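Long-range contacts in cellulase (Xanthomonas axonopodis pv. citri, PDB 5HOS), which probably hydrolyses internal beta-1,4-glucosidic bonds of cellulose, as an endoglucanase of glycoside hydrolase family 5: residues 59-63 / 317-321; 273-277 / 327-331; 135-139 / 154-158; 163-168 / 190-194; 100-104 / 146-152. One frame throughout, in Å; residues are numbered along the deposited sequence.

Interaction 1. Residues 59-63 / 317-321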
# COMPACT_ATOMS: atom_id res chain seq x y z
N GLU A 59 6.71 -11.85 13.55
CA GLU A 59 6.46 -11.73 12.11
C GLU A 59 7.34 -10.64 11.50
O GLU A 59 7.94 -10.84 10.44
CB GLU A 59 4.97 -11.51 11.84
CG GLU A 59 4.12 -12.73 12.21
CD GLU A 59 2.64 -12.56 11.93
OE1 GLU A 59 2.30 -12.17 10.80
OE2 GLU A 59 1.81 -12.81 12.84
N TYR A 60 7.50 -9.54 12.23
CA TYR A 60 8.36 -8.44 11.79
C TYR A 60 9.82 -8.90 11.77
O TYR A 60 10.52 -8.69 10.78
CB TYR A 60 8.19 -7.21 12.68
CG TYR A 60 6.77 -6.69 12.74
CD1 TYR A 60 5.85 -7.20 13.65
CD2 TYR A 60 6.33 -5.68 11.87
CE1 TYR A 60 4.55 -6.73 13.70
CE2 TYR A 60 5.04 -5.21 11.92
CZ TYR A 60 4.14 -5.75 12.83
OH TYR A 60 2.84 -5.28 12.89
N ALA A 61 10.26 -9.56 12.84
CA ALA A 61 11.62 -10.09 12.92
C ALA A 61 11.94 -11.03 11.74
O ALA A 61 13.01 -10.94 11.17
CB ALA A 61 11.86 -10.78 14.25
N TYR A 62 10.99 -11.89 11.37
CA TYR A 62 11.19 -12.78 10.22
C TYR A 62 11.51 -12.01 8.94
O TYR A 62 12.49 -12.30 8.25
CB TYR A 62 9.98 -13.71 9.99
CG TYR A 62 10.12 -14.47 8.68
CD1 TYR A 62 11.02 -15.53 8.56
CD2 TYR A 62 9.39 -14.10 7.55
CE1 TYR A 62 11.17 -16.21 7.36
CE2 TYR A 62 9.53 -14.78 6.35
CZ TYR A 62 10.42 -15.83 6.26
OH TYR A 62 10.56 -16.50 5.06
N PHE A 63 10.67 -11.03 8.61
CA PHE A 63 10.85 -10.30 7.35
C PHE A 63 12.07 -9.39 7.38
O PHE A 63 12.75 -9.26 6.37
CB PHE A 63 9.55 -9.58 6.94
CG PHE A 63 8.49 -10.54 6.48
CD1 PHE A 63 8.66 -11.23 5.27
CD2 PHE A 63 7.38 -10.82 7.26
CE1 PHE A 63 7.71 -12.16 4.84
CE2 PHE A 63 6.43 -11.74 6.82
CZ PHE A 63 6.60 -12.41 5.62
N ASN A 317 1.27 -15.96 -1.28
CA ASN A 317 1.57 -15.98 0.16
C ASN A 317 3.04 -16.25 0.43
O ASN A 317 3.56 -17.30 0.07
CB ASN A 317 0.71 -17.03 0.87
CG ASN A 317 0.87 -16.98 2.39
OD1 ASN A 317 1.32 -15.98 2.96
ND2 ASN A 317 0.50 -18.07 3.05
N VAL A 318 3.71 -15.30 1.09
CA VAL A 318 5.12 -15.50 1.48
C VAL A 318 5.29 -15.62 3.00
O VAL A 318 6.39 -15.51 3.52
CB VAL A 318 6.08 -14.44 0.87
CG1 VAL A 318 6.16 -14.63 -0.64
CG2 VAL A 318 5.66 -13.02 1.22
N GLN A 319 4.19 -15.87 3.70
CA GLN A 319 4.24 -16.25 5.12
C GLN A 319 4.99 -17.58 5.21
O GLN A 319 4.66 -18.52 4.47
CB GLN A 319 2.82 -16.45 5.68
CG GLN A 319 2.75 -16.68 7.18
CD GLN A 319 2.97 -15.40 7.98
OE1 GLN A 319 3.22 -14.34 7.41
NE2 GLN A 319 2.86 -15.50 9.29
N PRO A 320 5.99 -17.68 6.12
CA PRO A 320 6.66 -18.98 6.27
C PRO A 320 5.68 -20.08 6.69
O PRO A 320 4.65 -19.79 7.32
CB PRO A 320 7.73 -18.73 7.35
CG PRO A 320 7.49 -17.37 7.89
CD PRO A 320 6.56 -16.64 6.99
N ASP A 321 5.99 -21.32 6.32
CA ASP A 321 5.11 -22.46 6.64
C ASP A 321 5.20 -22.85 8.13
O ASP A 321 5.93 -22.23 8.90
CB ASP A 321 5.38 -23.65 5.70
CG ASP A 321 6.76 -24.31 5.90
OD1 ASP A 321 7.41 -24.12 6.94
OD2 ASP A 321 7.18 -25.04 4.99
O HOH W 1 4.05 -12.61 9.01
O HOH W 2 8.88 -16.72 2.94

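Interaction 2. Residues 273-277 / 327-331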
# COMPACT_ATOMS: atom_id res chain seq x y z
N GLY A 273 2.55 -8.92 -6.87
CA GLY A 273 2.71 -10.32 -6.51
C GLY A 273 2.79 -11.18 -7.75
O GLY A 273 2.34 -10.78 -8.82
N THR A 274 3.35 -12.37 -7.58
CA THR A 274 3.56 -13.34 -8.67
C THR A 274 3.52 -14.73 -8.06
O THR A 274 3.94 -14.93 -6.91
CB THR A 274 4.91 -13.16 -9.41
OG1 THR A 274 6.01 -13.26 -8.49
CG2 THR A 274 4.98 -11.83 -10.14
N GLY A 275 3.00 -15.70 -8.81
CA GLY A 275 2.95 -17.07 -8.35
C GLY A 275 4.29 -17.76 -8.52
O GLY A 275 5.24 -17.18 -9.06
N ASN A 276 4.35 -19.00 -8.06
CA ASN A 276 5.56 -19.79 -8.12
C ASN A 276 5.66 -20.55 -9.44
O ASN A 276 5.35 -21.74 -9.50
CB ASN A 276 5.65 -20.74 -6.93
CG ASN A 276 6.95 -21.51 -6.90
OD1 ASN A 276 7.98 -20.98 -7.27
ND2 ASN A 276 6.90 -22.77 -6.48
N THR A 277 6.07 -19.85 -10.49
CA THR A 277 6.29 -20.45 -11.82
C THR A 277 7.58 -19.89 -12.40
O THR A 277 8.05 -18.82 -12.00
CB THR A 277 5.14 -20.17 -12.82
OG1 THR A 277 5.15 -18.79 -13.24
CG2 THR A 277 3.78 -20.50 -12.22
N LYS A 327 8.93 -19.40 1.78
CA LYS A 327 8.17 -19.69 0.56
C LYS A 327 9.06 -19.44 -0.68
O LYS A 327 10.04 -18.69 -0.60
CB LYS A 327 6.91 -18.84 0.51
CG LYS A 327 5.86 -19.23 1.55
CD LYS A 327 5.09 -20.49 1.15
CE LYS A 327 3.78 -20.62 1.92
NZ LYS A 327 4.00 -20.84 3.37
N PRO A 328 8.71 -20.07 -1.82
CA PRO A 328 9.56 -20.00 -3.02
C PRO A 328 9.96 -18.60 -3.47
O PRO A 328 11.14 -18.36 -3.72
CB PRO A 328 8.71 -20.69 -4.09
CG PRO A 328 7.90 -21.68 -3.33
CD PRO A 328 7.60 -21.03 -2.00
N GLN A 329 9.00 -17.68 -3.51
CA GLN A 329 9.26 -16.34 -4.04
C GLN A 329 10.24 -15.53 -3.20
O GLN A 329 10.84 -14.58 -3.70
CB GLN A 329 7.95 -15.55 -4.21
CG GLN A 329 6.95 -16.18 -5.18
CD GLN A 329 5.91 -17.04 -4.48
OE1 GLN A 329 6.24 -17.80 -3.55
NE2 GLN A 329 4.67 -16.95 -4.92
N MET A 330 10.40 -15.90 -1.92
CA MET A 330 11.35 -15.21 -1.03
C MET A 330 12.81 -15.32 -1.49
O MET A 330 13.62 -14.44 -1.20
CB MET A 330 11.21 -15.73 0.41
CG MET A 330 11.96 -14.92 1.47
SD MET A 330 11.56 -13.15 1.48
CE MET A 330 9.81 -13.23 1.89
N SER A 331 13.16 -16.39 -2.22
CA SER A 331 14.53 -16.54 -2.74
C SER A 331 14.88 -15.45 -3.77
O SER A 331 16.05 -15.20 -4.02
CB SER A 331 14.75 -17.94 -3.33
OG SER A 331 14.04 -18.09 -4.55

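Interaction 3. Residues 135-139 / 154-158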
# COMPACT_ATOMS: atom_id res chain seq x y z
N PHE A 135 -13.20 12.35 5.28
CA PHE A 135 -11.90 11.77 5.00
C PHE A 135 -10.78 12.60 5.63
O PHE A 135 -9.85 12.04 6.24
CB PHE A 135 -11.73 11.63 3.48
CG PHE A 135 -10.48 10.89 3.05
CD1 PHE A 135 -10.12 9.67 3.64
CD2 PHE A 135 -9.71 11.38 2.01
CE1 PHE A 135 -8.99 8.99 3.21
CE2 PHE A 135 -8.58 10.70 1.58
CZ PHE A 135 -8.22 9.51 2.19
N ASN A 136 -10.89 13.92 5.51
CA ASN A 136 -9.94 14.84 6.15
C ASN A 136 -9.80 14.59 7.65
O ASN A 136 -8.70 14.62 8.19
CB ASN A 136 -10.35 16.30 5.95
CG ASN A 136 -10.14 16.81 4.54
OD1 ASN A 136 -9.49 16.18 3.71
ND2 ASN A 136 -10.71 17.98 4.27
N ASP A 137 -10.93 14.36 8.32
CA ASP A 137 -10.91 14.18 9.77
C ASP A 137 -10.16 12.92 10.18
O ASP A 137 -9.42 12.94 11.16
CB ASP A 137 -12.31 14.17 10.36
CG ASP A 137 -12.28 14.14 11.86
OD1 ASP A 137 -11.96 15.18 12.46
OD2 ASP A 137 -12.54 13.05 12.43
N LEU A 138 -10.36 11.81 9.45
CA LEU A 138 -9.56 10.60 9.70
C LEU A 138 -8.08 10.92 9.67
O LEU A 138 -7.34 10.60 10.61
CB LEU A 138 -9.85 9.51 8.67
CG LEU A 138 -8.93 8.27 8.69
CD1 LEU A 138 -9.11 7.48 9.97
CD2 LEU A 138 -9.17 7.38 7.48
N TRP A 139 -7.64 11.54 8.57
CA TRP A 139 -6.21 11.80 8.38
C TRP A 139 -5.63 12.86 9.31
O TRP A 139 -4.46 12.77 9.66
CB TRP A 139 -5.85 12.03 6.90
CG TRP A 139 -5.62 10.71 6.23
CD1 TRP A 139 -6.38 10.14 5.26
CD2 TRP A 139 -4.62 9.75 6.58
NE1 TRP A 139 -5.89 8.90 4.95
CE2 TRP A 139 -4.81 8.63 5.75
CE3 TRP A 139 -3.57 9.74 7.51
CZ2 TRP A 139 -3.97 7.50 5.81
CZ3 TRP A 139 -2.73 8.62 7.57
CH2 TRP A 139 -2.95 7.51 6.72
N PHE A 154 2.18 7.27 5.76
CA PHE A 154 0.74 7.43 5.63
C PHE A 154 0.25 6.97 4.25
O PHE A 154 0.46 7.65 3.26
CB PHE A 154 0.36 8.90 5.88
CG PHE A 154 0.68 9.41 7.28
CD1 PHE A 154 0.83 8.55 8.37
CD2 PHE A 154 0.79 10.77 7.51
CE1 PHE A 154 1.07 9.04 9.64
CE2 PHE A 154 1.05 11.27 8.78
CZ PHE A 154 1.20 10.40 9.84
N GLY A 155 -0.39 5.81 4.21
CA GLY A 155 -1.02 5.28 2.99
C GLY A 155 -2.46 5.77 2.90
O GLY A 155 -3.36 5.14 3.44
N LEU A 156 -2.66 6.89 2.21
CA LEU A 156 -3.96 7.60 2.22
C LEU A 156 -5.19 6.71 2.00
O LEU A 156 -6.17 6.81 2.73
CB LEU A 156 -3.98 8.71 1.17
CG LEU A 156 -3.05 9.90 1.36
CD1 LEU A 156 -3.32 10.87 0.21
CD2 LEU A 156 -3.25 10.57 2.70
N MET A 157 -5.13 5.85 0.99
CA MET A 157 -6.29 5.03 0.65
C MET A 157 -5.92 3.89 -0.26
O MET A 157 -5.29 4.11 -1.28
CB MET A 157 -7.36 5.88 -0.06
CG MET A 157 -8.66 5.14 -0.41
SD MET A 157 -9.44 4.40 1.04
CE MET A 157 -9.66 5.83 2.10
N ASN A 158 -6.39 2.68 0.04
CA ASN A 158 -6.19 1.58 -0.88
C ASN A 158 -7.17 1.63 -2.05
O ASN A 158 -8.38 1.64 -1.83
CB ASN A 158 -6.39 0.24 -0.19
CG ASN A 158 -5.98 -0.91 -1.06
OD1 ASN A 158 -4.82 -1.02 -1.43
ND2 ASN A 158 -6.93 -1.79 -1.38

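Interaction 4. Residues 163-168 / 190-194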
# COMPACT_ATOMS: atom_id res chain seq x y z
N ILE A 163 -14.75 6.31 -8.06
CA ILE A 163 -14.70 7.75 -7.98
C ILE A 163 -13.79 8.08 -9.13
O ILE A 163 -12.77 7.41 -9.31
CB ILE A 163 -14.15 8.26 -6.61
CG1 ILE A 163 -13.89 9.77 -6.67
CG2 ILE A 163 -12.88 7.53 -6.19
CD1 ILE A 163 -13.75 10.42 -5.31
N ASP A 164 -14.16 9.05 -9.94
CA ASP A 164 -13.36 9.31 -11.11
C ASP A 164 -12.06 9.99 -10.69
O ASP A 164 -12.01 10.64 -9.63
CB ASP A 164 -14.12 10.13 -12.15
CG ASP A 164 -14.06 11.60 -11.89
OD1 ASP A 164 -13.09 12.26 -12.33
OD2 ASP A 164 -14.99 12.09 -11.24
N PRO A 165 -11.00 9.83 -11.51
CA PRO A 165 -9.67 10.30 -11.14
C PRO A 165 -9.57 11.76 -10.72
O PRO A 165 -8.81 12.06 -9.81
CB PRO A 165 -8.85 10.01 -12.41
CG PRO A 165 -9.50 8.79 -12.96
CD PRO A 165 -10.96 9.07 -12.78
N GLN A 166 -10.32 12.66 -11.36
CA GLN A 166 -10.24 14.09 -11.00
C GLN A 166 -10.87 14.37 -9.62
O GLN A 166 -10.32 15.14 -8.83
CB GLN A 166 -10.87 14.97 -12.09
CG GLN A 166 -10.34 16.40 -12.10
CD GLN A 166 -8.83 16.50 -12.39
OE1 GLN A 166 -8.35 16.12 -13.47
NE2 GLN A 166 -8.09 17.03 -11.42
N ALA A 167 -12.01 13.74 -9.35
CA ALA A 167 -12.68 13.89 -8.05
C ALA A 167 -11.83 13.27 -6.95
O ALA A 167 -11.75 13.82 -5.85
CB ALA A 167 -14.05 13.24 -8.05
N TRP A 168 -11.20 12.13 -7.25
CA TRP A 168 -10.29 11.51 -6.30
C TRP A 168 -9.09 12.41 -6.00
O TRP A 168 -8.75 12.60 -4.84
CB TRP A 168 -9.81 10.13 -6.75
CG TRP A 168 -8.72 9.68 -5.85
CD1 TRP A 168 -7.41 9.56 -6.17
CD2 TRP A 168 -8.81 9.45 -4.44
NE1 TRP A 168 -6.68 9.21 -5.07
CE2 TRP A 168 -7.52 9.14 -3.99
CE3 TRP A 168 -9.87 9.46 -3.52
CZ2 TRP A 168 -7.25 8.84 -2.65
CZ3 TRP A 168 -9.61 9.15 -2.20
CH2 TRP A 168 -8.30 8.84 -1.77
N VAL A 190 0.34 8.48 -2.08
CA VAL A 190 -0.87 9.04 -2.72
C VAL A 190 -1.24 8.17 -3.92
O VAL A 190 -0.48 8.10 -4.89
CB VAL A 190 -0.61 10.47 -3.23
CG1 VAL A 190 -1.91 11.11 -3.72
CG2 VAL A 190 0.01 11.33 -2.14
N PRO A 191 -2.38 7.47 -3.86
CA PRO A 191 -2.78 6.65 -4.99
C PRO A 191 -3.57 7.46 -6.02
O PRO A 191 -4.08 8.53 -5.69
CB PRO A 191 -3.71 5.63 -4.34
CG PRO A 191 -4.40 6.44 -3.28
CD PRO A 191 -3.41 7.49 -2.81
N GLY A 192 -3.66 6.96 -7.25
CA GLY A 192 -4.66 7.42 -8.20
C GLY A 192 -5.95 6.65 -7.99
O GLY A 192 -6.06 5.89 -7.03
N ALA A 193 -6.93 6.86 -8.86
CA ALA A 193 -8.15 6.03 -8.86
C ALA A 193 -8.02 4.86 -9.85
O ALA A 193 -6.89 4.46 -10.19
CB ALA A 193 -9.37 6.89 -9.12
N LEU A 194 -9.13 4.26 -10.28
CA LEU A 194 -9.09 3.06 -11.14
C LEU A 194 -8.14 2.00 -10.60
O LEU A 194 -7.28 1.49 -11.34
CB LEU A 194 -8.74 3.43 -12.60
CG LEU A 194 -9.87 3.89 -13.52
CD1 LEU A 194 -9.29 4.16 -14.91
CD2 LEU A 194 -11.00 2.86 -13.60
O HOH W 3 -11.82 5.27 -10.57

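Interaction 5. Residues 100-104 / 146-152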
# COMPACT_ATOMS: atom_id res chain seq x y z
N VAL A 100 3.44 -0.56 15.07
CA VAL A 100 4.56 0.37 14.85
C VAL A 100 5.73 0.06 15.80
O VAL A 100 6.89 0.03 15.36
CB VAL A 100 4.11 1.85 14.98
CG1 VAL A 100 5.30 2.81 14.97
CG2 VAL A 100 3.15 2.21 13.86
N ALA A 101 5.44 -0.18 17.08
CA ALA A 101 6.48 -0.54 18.05
C ALA A 101 7.16 -1.86 17.67
O ALA A 101 8.38 -1.95 17.68
CB ALA A 101 5.90 -0.61 19.45
N ASN A 102 6.37 -2.87 17.31
CA ASN A 102 6.91 -4.14 16.85
C ASN A 102 7.82 -3.98 15.63
O ASN A 102 8.89 -4.57 15.57
CB ASN A 102 5.78 -5.12 16.49
CG ASN A 102 5.04 -5.66 17.70
OD1 ASN A 102 5.52 -5.60 18.82
ND2 ASN A 102 3.86 -6.22 17.47
N ALA A 103 7.39 -3.15 14.68
CA ALA A 103 8.17 -2.88 13.48
C ALA A 103 9.48 -2.19 13.84
O ALA A 103 10.54 -2.58 13.34
CB ALA A 103 7.38 -2.02 12.52
N LYS A 104 9.41 -1.18 14.70
CA LYS A 104 10.61 -0.49 15.15
C LYS A 104 11.61 -1.44 15.79
O LYS A 104 12.81 -1.28 15.59
CB LYS A 104 10.29 0.65 16.12
CG LYS A 104 9.70 1.89 15.46
CD LYS A 104 9.37 2.92 16.51
CE LYS A 104 8.68 4.14 15.95
NZ LYS A 104 8.28 5.02 17.08
N PHE A 146 0.47 9.95 15.05
CA PHE A 146 1.80 9.52 14.62
C PHE A 146 2.65 10.65 14.09
O PHE A 146 3.53 10.43 13.26
CB PHE A 146 1.67 8.41 13.59
CG PHE A 146 1.03 7.18 14.16
CD1 PHE A 146 1.76 6.35 15.02
CD2 PHE A 146 -0.29 6.87 13.88
CE1 PHE A 146 1.17 5.24 15.58
CE2 PHE A 146 -0.87 5.75 14.44
CZ PHE A 146 -0.14 4.93 15.28
N LYS A 147 2.41 11.85 14.63
CA LYS A 147 3.00 13.10 14.11
C LYS A 147 4.51 13.05 14.02
O LYS A 147 5.20 12.98 15.03
CB LYS A 147 2.59 14.30 14.97
CG LYS A 147 3.12 15.64 14.44
CD LYS A 147 2.58 16.82 15.23
CE LYS A 147 3.33 18.10 14.91
NZ LYS A 147 2.67 19.28 15.53
N SER A 148 4.99 13.06 12.78
CA SER A 148 6.40 13.16 12.46
C SER A 148 7.26 12.00 13.00
O SER A 148 8.47 12.14 13.15
CB SER A 148 6.96 14.52 12.91
OG SER A 148 6.21 15.56 12.34
N ASP A 149 6.63 10.86 13.25
CA ASP A 149 7.33 9.67 13.63
C ASP A 149 7.87 9.07 12.34
O ASP A 149 7.11 8.60 11.51
CB ASP A 149 6.37 8.71 14.34
CG ASP A 149 7.04 7.43 14.81
OD1 ASP A 149 8.05 7.02 14.22
OD2 ASP A 149 6.54 6.83 15.78
N ASN A 150 9.19 9.10 12.17
CA ASN A 150 9.80 8.70 10.91
C ASN A 150 9.62 7.22 10.55
O ASN A 150 9.80 6.85 9.40
CB ASN A 150 11.28 9.08 10.89
CG ASN A 150 11.85 9.13 9.48
OD1 ASN A 150 11.33 9.84 8.60
ND2 ASN A 150 12.92 8.36 9.24
N ALA A 151 9.24 6.38 11.51
CA ALA A 151 8.90 4.98 11.19
C ALA A 151 7.56 4.81 10.50
O ALA A 151 7.31 3.74 9.94
CB ALA A 151 8.92 4.12 12.43
N VAL A 152 6.69 5.82 10.55
CA VAL A 152 5.30 5.68 10.12
C VAL A 152 5.07 6.43 8.82
O VAL A 152 5.34 7.63 8.73
CB VAL A 152 4.32 6.17 11.20
CG1 VAL A 152 2.88 5.87 10.81
CG2 VAL A 152 4.64 5.50 12.53
O HOH W 4 10.54 7.05 15.43

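Interaction 1. Residues 59-63 / 317-321
Pro320 lies over one face of the Tyr62 ring, its CG 3.6 Å from the ring centroid and only 9° off the ring normal: a CH-pi contact. The pair suits the place, since proline presents slightly polarised CG and CD C-H groups to the electron-rich face of the phenol. CG of Tyr62 is anti to the backbone N (chi1 171°), which carries the ring out from helix 57-65 to meet the proline. Phe63, the next residue of the helix, turns the edge of its ring to the loop. Val318 O lies near the plane of that ring, 3.8 Å from Phe63 CZ, where the weakly positive C-H rim can face a carbonyl oxygen. Beside it, Val318 CG2 comes within 4.2 Å of Phe63 CE1, and Phe63 continues onto Val32 and Leu34 of the first barrel strand. A water donates both its protons across the contact, to Tyr62 OH at 2.7 Å and to Val318 O at 2.8 Å; the same hydroxyl also bonds Asp326. One turn earlier in the helix, the Gln319 and Glu59 side chains cross at about a right angle, amide and carboxylate planes 83° apart, though Gln319 OE1 is bonded to Gly307 and Glu59 to Ala56 and Arg53. The loop is therefore held to the helix by apolar, CH-pi and water-mediated contacts, with no direct hydrogen bond between the two segments.

Interaction 2. Residues 273-277 / 327-331
Gln329 NE2 is gripped by two backbone carbonyls, Thr274 O across this contact and Pro315 O of the loop before the last helix. The bond to Thr274 O measures 2.9 Å and is nearly straight, with an N-H...O angle of 171°. The donor lies in the carbonyl plane, and the oxygen lies close to the plane of the glutamine amide. In the beta/alpha barrel, this joins the loop leaving strand 267-273 to the type I turn of Lys327 to Met330 that leads into helix 330-341. Glutamine suits the task: its chain is long enough to cross from the turn, and its amide N-H groups can satisfy carbonyls that sit in a buried place. The bend at chi2 (95°) swings the amide over to Thr274. Trp303 of strand 298-306 packs on both Gln329 and Thr274.

The loop itself turns sharply just after. Asn276 is the centre of an inverse gamma turn, closed by a weak bond of 3.1 Å from Thr277 N to Gly275 O. Thr277 then caps helix 278-293, its hydroxyl bonded to the N of Cys280, which is disulfide-linked to Cys243. Pro328, second in the type I turn, fits there because its ring fixes phi near the value the turn requires. Toward the surface, the Asn276 and Pro328 side chains cross at about a right angle. Pro328 CB lies 3.3 Å from Asn276 OD1, while Pro328 CG lies 3.5 Å from Asn276 ND2.

Interaction 3. Residues 135-139 / 154-158
The indole of Trp139 is the large knob of this contact, projecting from helix 132-145 into a hollow formed by Phe154, Gly155 and Leu156 at the end of barrel strand 152-155. The branch CD2 of Leu156 settles over one face, 3.9 Å from the centroid of the five-membered ring and 11° off its normal. The far corner of the indole slides past Phe154, with Trp139 CZ3 3.5 Å from Phe154 CG; the two ring planes meet obliquely at 46°. Gly155 O lies at the edge of the indole, near its plane, 3.4 Å from Trp139 CZ2. Tryptophan fits because it spans three successive residues while still offering an N-H at the rim.

A second, smaller bump lies one helical turn earlier. With CG anti to the backbone N (chi1 -173°), the Phe135 ring points to the strand end. Its rim meets Leu156 O in the ring plane, 3.4 Å from Phe135 CZ, while the methyl Met157 CE fits against Phe135 CE1 at 3.4 Å. The methionine is bent at both chi2 and chi3, which folds the methyl back to the phenylalanine. Helix 165-181 adds Ser175 beside Phe135 and Leu156.

The polar centre is Leu156 O. Trp139 NE1 donates to it at 3.1 Å, in the carbonyl plane and on a lone pair. Leu156 has left the extended strand conformation, and this buried carbonyl at the strand's end is satisfied by a side-chain N-H set among apolar groups, with the Phe135 C-H rim beside it.

Interaction 4. Residues 163-168 / 190-194
This is a buried contact between the start of helix 165-181 and residues 190-194, which follow on from strand 188-191, the next strand of the barrel, and it turns on Trp168 and Ala193. Trp168 NE1 donates to Pro191 O at 2.8 Å with an angle of 157°. The oxygen lies in the plane of the indole, yet the donor stands well above the carbonyl plane, so the bond does not follow a lone pair. CG of Trp168 is anti to its backbone N (chi1 170°), sending the ring from the first turn of the helix toward the strand. There its CZ2 also rests 3.8 Å from Pro191 CG. The indole also packs on Met157 and Pro160.

Ala193 is the small plug of the joint. Its CB sits 3.4 Å from Ile163 O and 4.0 Å from Trp168 CB, with Pro165 packed against the same methyl; a single methyl suits so close an approach of two backbones. Its N is held by Asn210 OD1. A water accepts from Leu194 N (2.9 Å) and donates to Ile163 O (2.7 Å), linking the two loops through their main chains.

The helix start is well defined. Asp164 occupies the N-cap and its OD1 accepts from Gln166 N, while Pro165, having no N-H to give, suits the first turn. Together these elements form part of a beta-alpha-beta unit, strand 152-155, helix 165-181, strand 188-191, the repeating architecture of the beta/alpha (TIM) barrel of family 5.

Interaction 5. Residues 100-104 / 146-152
Two consecutive beta turns lead into barrel strand 152-155, type II from Phe146 to Asp149 and type I from Asp149 to Val152, and helix 90-105 packs against them through Val100 and Lys104. At the surface Lys104 and Asp149 approach from opposite directions in a salt bridge, Lys104 NZ to Asp149 OD2 at 2.8 Å. The lysine is extended beyond CG, which lets its ammonium reach the carboxylate; the NZ group meets OD2 on the syn side, 18° out of the carboxylate plane. The apolar stem of the lysine is used as well, with Lys104 CE 3.5 Å from Ala151 CB.

The other oxygen of Asp149 works within the turn. OD1 accepts from Ala151 N at 3.0 Å on the anti side, an Asx turn, and accepts a hydrogen bond from a water at 2.8 Å. Aspartate fits here because its short chain can close the turn with one oxygen and offer the other to the lysine. The nearby ammonium would be expected to favour the ionised carboxylate.

Deeper in, the contact is apolar and runs through the two methyls of Val100. Its CG1 lies 3.7 Å from Val152 CG2, the two side chains crossing at about a right angle, and Val100 CG2 approaches Phe146 CE1 at 4.0 Å. Phe146 also meets Arg97 of the same helix in a cation-pi contact.

Asn186 ties down the loop through its bonds to Phe146, Ser148 and Val152. On the barrel side, Ala151 bonds backbone to backbone with Val110 and Val152 touches Val112, both of strand 109-114, while Ala103 packs on Tyr60 of helix 57-65.

How the interactions relate
The five contacts lie around one eight-stranded barrel. Interactions 1 and 2, centres 13 Å apart, share the closing part of the chain: Gln319 O and Lys327 NZ are 2.6 Å apart in a probable hydrogen bond. Interactions 3 and 4, also 13 Å apart, meet at neighbouring strands, where Met157 CB touches Trp168 CH2 at 3.6 Å. Interaction 5 links the pairs, touching interaction 1 through Tyr60 and Asn102, and interaction 3 through Phe146 and Phe154. Interactions 2 and 3, centres 31 Å apart, involve segments at the ends of the seventh and fourth strands, which in family 5 enzymes carry the catalytic glutamates, so the active site probably lies at the C-terminal mouth of the barrel, near where these strands end.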